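Local structure of queuine lyase ([Clostridium] spiroforme DSM 1552, 6P78) at residues E98-I103 with R131-I136. The protein probably uses a [4Fe-4S] cluster and S-adenosylmethionine in radical chemistry to cleave a C-N bond of queuine in a bacterial salvage pathway. Residues are numbered along the deposited sequence; the frame is centred on the assembly and turned at random.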
# COMPACT_ATOMS: atom_id res chain seq x y z
N GLU A 98 -19.35 3.41 -7.53
CA GLU A 98 -19.28 3.35 -8.99
C GLU A 98 -17.86 3.10 -9.47
O GLU A 98 -17.66 2.45 -10.50
CB GLU A 98 -19.83 4.65 -9.61
CG GLU A 98 -21.28 4.98 -9.25
CD GLU A 98 -21.45 5.49 -7.82
OE1 GLU A 98 -22.55 5.28 -7.24
OE2 GLU A 98 -20.50 6.09 -7.26
N THR A 99 -16.85 3.60 -8.73
CA THR A 99 -15.48 3.31 -9.10
C THR A 99 -15.18 1.83 -8.89
O THR A 99 -14.58 1.19 -9.75
CB THR A 99 -14.50 4.17 -8.29
OG1 THR A 99 -14.75 5.56 -8.55
CG2 THR A 99 -13.06 3.84 -8.65
N ILE A 100 -15.61 1.28 -7.75
CA ILE A 100 -15.38 -0.13 -7.47
C ILE A 100 -16.05 -1.01 -8.53
O ILE A 100 -15.44 -1.95 -9.05
CB ILE A 100 -15.86 -0.48 -6.05
CG1 ILE A 100 -14.96 0.21 -5.03
CG2 ILE A 100 -15.83 -1.99 -5.86
CD1 ILE A 100 -15.46 0.09 -3.59
N GLU A 101 -17.30 -0.70 -8.88
CA GLU A 101 -17.96 -1.54 -9.87
C GLU A 101 -17.33 -1.39 -11.26
O GLU A 101 -17.31 -2.35 -12.04
CB GLU A 101 -19.45 -1.27 -9.91
CG GLU A 101 -20.09 -1.32 -8.53
CD GLU A 101 -20.79 -2.64 -8.25
OE1 GLU A 101 -20.32 -3.68 -8.78
OE2 GLU A 101 -21.81 -2.64 -7.50
N ARG A 102 -16.78 -0.22 -11.58
CA ARG A 102 -16.06 -0.11 -12.85
C ARG A 102 -14.78 -0.94 -12.84
O ARG A 102 -14.45 -1.60 -13.84
CB ARG A 102 -15.74 1.34 -13.19
CG ARG A 102 -14.87 1.46 -14.45
CD ARG A 102 -15.48 2.32 -15.50
NE ARG A 102 -14.80 2.16 -16.78
CZ ARG A 102 -14.12 3.12 -17.39
NH1 ARG A 102 -14.02 4.32 -16.84
NH2 ARG A 102 -13.54 2.89 -18.56
N ILE A 103 -14.04 -0.93 -11.74
CA ILE A 103 -12.84 -1.76 -11.65
C ILE A 103 -13.20 -3.23 -11.87
O ILE A 103 -12.53 -3.95 -12.61
CB ILE A 103 -12.13 -1.54 -10.30
CG1 ILE A 103 -11.56 -0.12 -10.24
CG2 ILE A 103 -11.03 -2.59 -10.11
CD1 ILE A 103 -11.25 0.34 -8.80
N ARG A 131 -12.88 -10.85 -1.96
CA ARG A 131 -12.27 -11.93 -2.73
C ARG A 131 -13.33 -12.72 -3.47
O ARG A 131 -13.16 -13.04 -4.66
CB ARG A 131 -11.46 -12.85 -1.82
CG ARG A 131 -10.19 -12.25 -1.22
CD ARG A 131 -9.40 -13.29 -0.42
NE ARG A 131 -8.30 -12.70 0.36
CZ ARG A 131 -7.12 -12.33 -0.14
NH1 ARG A 131 -6.86 -12.49 -1.44
NH2 ARG A 131 -6.18 -11.81 0.67
N GLU A 132 -14.43 -13.05 -2.79
CA GLU A 132 -15.46 -13.86 -3.42
C GLU A 132 -16.17 -13.11 -4.53
O GLU A 132 -16.62 -13.73 -5.50
CB GLU A 132 -16.47 -14.33 -2.38
CG GLU A 132 -15.83 -15.21 -1.32
CD GLU A 132 -16.83 -15.90 -0.42
OE1 GLU A 132 -16.48 -16.21 0.74
OE2 GLU A 132 -17.98 -16.14 -0.87
N LYS A 133 -16.28 -11.79 -4.42
CA LYS A 133 -16.94 -11.03 -5.48
C LYS A 133 -16.05 -10.96 -6.72
O LYS A 133 -16.50 -11.23 -7.83
CB LYS A 133 -17.29 -9.63 -5.00
CG LYS A 133 -18.08 -8.84 -6.04
CD LYS A 133 -18.08 -7.35 -5.76
CE LYS A 133 -18.78 -6.59 -6.89
NZ LYS A 133 -18.71 -5.11 -6.72
N PHE A 134 -14.76 -10.64 -6.53
CA PHE A 134 -13.88 -10.36 -7.66
C PHE A 134 -13.37 -11.63 -8.34
O PHE A 134 -13.02 -11.59 -9.53
CB PHE A 134 -12.71 -9.49 -7.20
CG PHE A 134 -13.01 -8.01 -7.26
CD1 PHE A 134 -13.87 -7.43 -6.34
CD2 PHE A 134 -12.47 -7.22 -8.25
CE1 PHE A 134 -14.16 -6.08 -6.41
CE2 PHE A 134 -12.76 -5.86 -8.32
CZ PHE A 134 -13.61 -5.30 -7.39
N LYS A 135 -13.33 -12.75 -7.61
CA LYS A 135 -12.98 -14.10 -8.10
C LYS A 135 -11.51 -14.29 -8.49
O LYS A 135 -10.94 -15.36 -8.24
CB LYS A 135 -13.87 -14.50 -9.27
CG LYS A 135 -15.33 -14.19 -9.02
CD LYS A 135 -16.03 -15.31 -8.29
CE LYS A 135 -17.50 -15.37 -8.71
NZ LYS A 135 -18.29 -14.27 -8.07
N ILE A 136 -10.88 -13.29 -9.11
CA ILE A 136 -9.47 -13.40 -9.50
C ILE A 136 -8.54 -13.31 -8.30
O ILE A 136 -8.96 -12.96 -7.20
CB ILE A 136 -9.10 -12.32 -10.53
CG1 ILE A 136 -9.24 -10.92 -9.94
CG2 ILE A 136 -9.95 -12.48 -11.75
CD1 ILE A 136 -8.41 -9.85 -10.67
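Lys133 reaches Glu101 because its CG stands anti to the backbone N (chi1 -175°) and the remaining torsions are all near trans, which carries the ammonium the full length of the chain toward helix 97-109. Glu101 makes the complementary move: its side chain sets out away from the partner helix, but a bend at chi2 (-99°) swings the carboxylate back. The two side chains meet at about a right angle, and NZ of Lys133 bonds to OE1 of Glu101 at 3.0 Å. The nitrogen comes from above the carboxylate plane, 69° out of it, so this salt bridge probably owes more to charge attraction than to hydrogen-bond directionality. The pair illustrates how two long side chains can link helices by a salt bridge at the margin of an apolar contact.

Alongside the salt bridge, the ring of Phe134 reaches toward helix 97-109 and packs against Ile100 and Ile103. CG2 of Ile103 lies near the ring plane, at the edge, 4.1 Å from CE2 of Phe134, while CG2 of Ile100 is 4.3 Å from CZ of the same ring. Tyr104 adds a cation-pi contact to Lys133, and Phe92 packs on both isoleucines.

Helices 97-109 and 127-134 follow successive parallel strands of the radical SAM core, 83-87 and 114-118; helix 63-74 flanks the first, and the second leads into edge strand 137-141.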